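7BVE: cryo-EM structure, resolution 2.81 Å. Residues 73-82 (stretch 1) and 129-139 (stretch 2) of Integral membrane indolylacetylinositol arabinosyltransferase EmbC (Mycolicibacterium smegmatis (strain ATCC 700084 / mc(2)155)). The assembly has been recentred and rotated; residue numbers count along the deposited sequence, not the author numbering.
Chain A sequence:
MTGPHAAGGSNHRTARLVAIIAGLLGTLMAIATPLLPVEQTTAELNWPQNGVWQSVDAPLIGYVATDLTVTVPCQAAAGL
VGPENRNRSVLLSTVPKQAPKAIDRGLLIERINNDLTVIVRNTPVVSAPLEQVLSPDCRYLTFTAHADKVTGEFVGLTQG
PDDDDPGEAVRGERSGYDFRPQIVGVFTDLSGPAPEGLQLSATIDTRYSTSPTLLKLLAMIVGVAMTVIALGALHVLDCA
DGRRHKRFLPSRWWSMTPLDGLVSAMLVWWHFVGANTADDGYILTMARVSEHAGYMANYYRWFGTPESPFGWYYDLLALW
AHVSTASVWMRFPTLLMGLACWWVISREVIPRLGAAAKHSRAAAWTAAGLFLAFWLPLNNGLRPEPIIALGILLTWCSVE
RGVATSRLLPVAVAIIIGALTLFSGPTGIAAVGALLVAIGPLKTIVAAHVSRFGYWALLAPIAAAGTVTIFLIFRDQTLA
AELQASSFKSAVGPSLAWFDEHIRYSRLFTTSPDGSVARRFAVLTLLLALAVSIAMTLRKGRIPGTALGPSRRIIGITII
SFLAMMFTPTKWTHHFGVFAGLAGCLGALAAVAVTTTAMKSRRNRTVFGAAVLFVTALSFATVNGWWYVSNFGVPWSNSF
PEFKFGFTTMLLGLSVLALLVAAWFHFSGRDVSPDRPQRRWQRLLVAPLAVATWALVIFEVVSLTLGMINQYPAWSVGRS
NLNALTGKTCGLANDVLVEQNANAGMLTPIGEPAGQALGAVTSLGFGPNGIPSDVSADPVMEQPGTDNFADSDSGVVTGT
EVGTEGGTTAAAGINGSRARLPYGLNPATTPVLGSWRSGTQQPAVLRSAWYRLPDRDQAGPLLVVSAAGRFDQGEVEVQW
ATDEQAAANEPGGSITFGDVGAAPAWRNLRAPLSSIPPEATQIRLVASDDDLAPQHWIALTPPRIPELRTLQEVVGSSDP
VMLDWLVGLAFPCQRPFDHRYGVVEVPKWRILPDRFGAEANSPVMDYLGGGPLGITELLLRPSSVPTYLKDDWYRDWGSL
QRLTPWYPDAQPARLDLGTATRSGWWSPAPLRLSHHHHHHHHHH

Stretch 1 73-82: PCQAAAGLVG
Stretch 2, residues 129-139: PLEQVLSPDCR

No hydrogen bond links the two stretches, and the contact between them is packing that buries 435 Å², both sides summed. Stretch 2 supplies a short helix, residues 130-133, preceded by Pro129 at the N-cap and tied by Val133 N to Pro129 O (2.9 Å) and Leu134 N to Leu130 O (2.9 Å). Stretch 1 has no regular helix or strand, and register runs antiparallel: the CA atoms of Cys74 and Arg139 lie 5.6 Å apart, those of Val81 and Leu130 8.6 Å.

Pro73 (phi/psi -75/-173) sets its CA 3.9 Å from Arg139 O. Cys74 (-83/-49, chi1 p) points toward stretch 2, its CB 3.2 Å from Cys138 O and 4.1 Å from Val133 O; its small side chain fits among these carbonyls. Gln75 starts away, but its m, m rotamer brings OE1 back to 3.7 Å from Leu134 CD1. Leu134 (chi1 -89°, chi2 -59°) has the largest covered area, 78 Å²: CD2 lies 4.0 Å from Ala77 O, while CD1 lies 4.3 Å from Ala78 CB and 4.1 Å from Ala78 CA. After Gly79, Leu80 points toward stretch 2 without touching it. Val81 (-128/156, chi1 p) ends the contact, its CB 3.7 Å from CD2 of buried Leu130 (t, p), an apolar match.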

# COMPACT_ATOMS: atom_id res chain seq x y z
N PRO A 73 -29.14 -0.38 -51.40
CA PRO A 73 -29.94 -1.15 -52.37
C PRO A 73 -29.36 -2.52 -52.69
O PRO A 73 -28.40 -2.97 -52.05
CB PRO A 73 -29.96 -0.24 -53.60
CG PRO A 73 -28.74 0.57 -53.49
CD PRO A 73 -28.52 0.80 -52.02
N CYS A 74 -29.95 -3.21 -53.66
CA CYS A 74 -29.53 -4.56 -54.04
C CYS A 74 -28.34 -4.58 -54.99
O CYS A 74 -27.37 -5.30 -54.77
CB CYS A 74 -30.70 -5.31 -54.68
SG CYS A 74 -31.34 -4.56 -56.18
N GLN A 75 -28.41 -3.79 -56.07
CA GLN A 75 -27.37 -3.80 -57.09
C GLN A 75 -26.12 -3.04 -56.69
O GLN A 75 -25.19 -2.95 -57.50
CB GLN A 75 -27.93 -3.22 -58.39
CG GLN A 75 -29.03 -4.05 -59.00
CD GLN A 75 -28.56 -5.44 -59.38
OE1 GLN A 75 -28.93 -6.42 -58.74
NE2 GLN A 75 -27.74 -5.52 -60.42
N ALA A 76 -26.06 -2.47 -55.48
CA ALA A 76 -24.82 -1.90 -54.99
C ALA A 76 -23.78 -2.98 -54.74
O ALA A 76 -22.59 -2.78 -55.02
CB ALA A 76 -25.08 -1.11 -53.70
N ALA A 77 -24.20 -4.14 -54.26
CA ALA A 77 -23.29 -5.25 -53.99
C ALA A 77 -23.06 -6.13 -55.21
O ALA A 77 -22.67 -7.29 -55.04
CB ALA A 77 -23.83 -6.11 -52.85
N ALA A 78 -23.29 -5.62 -56.42
CA ALA A 78 -23.01 -6.40 -57.62
C ALA A 78 -21.51 -6.50 -57.85
O ALA A 78 -21.02 -7.52 -58.36
CB ALA A 78 -23.70 -5.77 -58.83
N GLY A 79 -20.76 -5.47 -57.48
CA GLY A 79 -19.32 -5.47 -57.63
C GLY A 79 -18.60 -6.00 -56.40
O GLY A 79 -17.54 -5.49 -56.03
N LEU A 80 -19.18 -7.01 -55.77
CA LEU A 80 -18.63 -7.62 -54.57
C LEU A 80 -18.28 -9.09 -54.77
O LEU A 80 -17.44 -9.62 -54.05
CB LEU A 80 -19.62 -7.49 -53.41
CG LEU A 80 -19.18 -7.78 -51.98
CD1 LEU A 80 -18.13 -6.78 -51.59
CD2 LEU A 80 -20.36 -7.70 -51.03
N VAL A 81 -18.91 -9.75 -55.74
CA VAL A 81 -18.60 -11.13 -56.08
C VAL A 81 -18.33 -11.20 -57.58
O VAL A 81 -18.76 -10.35 -58.36
CB VAL A 81 -19.73 -12.10 -55.66
CG1 VAL A 81 -20.92 -12.03 -56.62
CG2 VAL A 81 -19.23 -13.53 -55.44
N GLY A 82 -17.58 -12.22 -57.97
CA GLY A 82 -17.24 -12.44 -59.36
C GLY A 82 -16.17 -13.50 -59.49
O GLY A 82 -16.27 -14.59 -58.92
N PRO A 129 -28.24 -15.27 -48.17
CA PRO A 129 -27.38 -15.78 -49.24
C PRO A 129 -27.25 -14.80 -50.38
O PRO A 129 -28.19 -14.06 -50.70
CB PRO A 129 -28.09 -17.07 -49.68
CG PRO A 129 -28.89 -17.47 -48.50
CD PRO A 129 -29.35 -16.19 -47.88
N LEU A 130 -26.08 -14.81 -51.02
CA LEU A 130 -25.69 -13.71 -51.90
C LEU A 130 -26.39 -13.79 -53.25
O LEU A 130 -26.76 -12.76 -53.83
CB LEU A 130 -24.18 -13.71 -52.07
CG LEU A 130 -23.56 -12.55 -52.84
CD1 LEU A 130 -23.83 -11.23 -52.16
CD2 LEU A 130 -22.09 -12.81 -52.93
N GLU A 131 -26.61 -15.01 -53.76
CA GLU A 131 -27.41 -15.16 -54.97
C GLU A 131 -28.88 -14.87 -54.71
O GLU A 131 -29.64 -14.64 -55.66
CB GLU A 131 -27.24 -16.56 -55.56
CG GLU A 131 -27.87 -17.68 -54.74
CD GLU A 131 -26.96 -18.23 -53.66
OE1 GLU A 131 -25.91 -17.61 -53.37
OE2 GLU A 131 -27.29 -19.29 -53.10
N GLN A 132 -29.30 -14.90 -53.45
CA GLN A 132 -30.65 -14.49 -53.10
C GLN A 132 -30.74 -12.98 -52.90
O GLN A 132 -31.81 -12.40 -53.10
CB GLN A 132 -31.09 -15.26 -51.85
CG GLN A 132 -32.55 -15.15 -51.48
CD GLN A 132 -32.91 -16.04 -50.30
OE1 GLN A 132 -32.05 -16.73 -49.75
NE2 GLN A 132 -34.17 -16.03 -49.91
N VAL A 133 -29.63 -12.34 -52.53
CA VAL A 133 -29.58 -10.88 -52.49
C VAL A 133 -29.55 -10.30 -53.89
O VAL A 133 -30.24 -9.32 -54.19
CB VAL A 133 -28.37 -10.42 -51.65
CG1 VAL A 133 -28.17 -8.92 -51.74
CG2 VAL A 133 -28.56 -10.80 -50.20
N LEU A 134 -28.79 -10.91 -54.80
CA LEU A 134 -28.74 -10.45 -56.20
C LEU A 134 -29.97 -10.84 -57.03
O LEU A 134 -29.95 -10.65 -58.25
CB LEU A 134 -27.48 -10.96 -56.89
CG LEU A 134 -26.19 -10.12 -56.82
CD1 LEU A 134 -26.43 -8.74 -57.41
CD2 LEU A 134 -25.62 -10.02 -55.41
N SER A 135 -31.02 -11.38 -56.40
CA SER A 135 -32.29 -11.67 -57.05
C SER A 135 -32.99 -10.36 -57.41
O SER A 135 -32.60 -9.29 -56.95
CB SER A 135 -33.14 -12.54 -56.12
OG SER A 135 -33.47 -11.83 -54.94
N PRO A 136 -34.04 -10.40 -58.24
CA PRO A 136 -34.84 -9.18 -58.45
C PRO A 136 -35.64 -8.71 -57.23
O PRO A 136 -36.24 -7.63 -57.28
CB PRO A 136 -35.77 -9.55 -59.62
CG PRO A 136 -35.77 -11.03 -59.66
CD PRO A 136 -34.39 -11.43 -59.24
N ASP A 137 -35.67 -9.49 -56.15
CA ASP A 137 -36.21 -9.05 -54.87
C ASP A 137 -35.10 -8.39 -54.06
O ASP A 137 -34.07 -7.99 -54.62
CB ASP A 137 -36.85 -10.24 -54.14
CG ASP A 137 -38.10 -10.72 -54.82
OD1 ASP A 137 -38.76 -9.90 -55.50
OD2 ASP A 137 -38.43 -11.92 -54.68
N CYS A 138 -35.32 -8.23 -52.75
CA CYS A 138 -34.38 -7.65 -51.79
C CYS A 138 -34.04 -6.20 -52.15
O CYS A 138 -32.91 -5.85 -52.45
CB CYS A 138 -33.11 -8.50 -51.66
SG CYS A 138 -31.99 -8.02 -50.34
N ARG A 139 -35.07 -5.36 -52.12
CA ARG A 139 -34.94 -4.00 -52.60
C ARG A 139 -34.14 -3.08 -51.68
O ARG A 139 -33.73 -2.01 -52.12
CB ARG A 139 -36.32 -3.41 -52.84
CG ARG A 139 -37.07 -4.10 -53.96
CD ARG A 139 -38.35 -3.37 -54.29
NE ARG A 139 -39.28 -3.39 -53.17
CZ ARG A 139 -40.15 -4.36 -52.95
NH1 ARG A 139 -40.22 -5.40 -53.77
NH2 ARG A 139 -40.97 -4.30 -51.90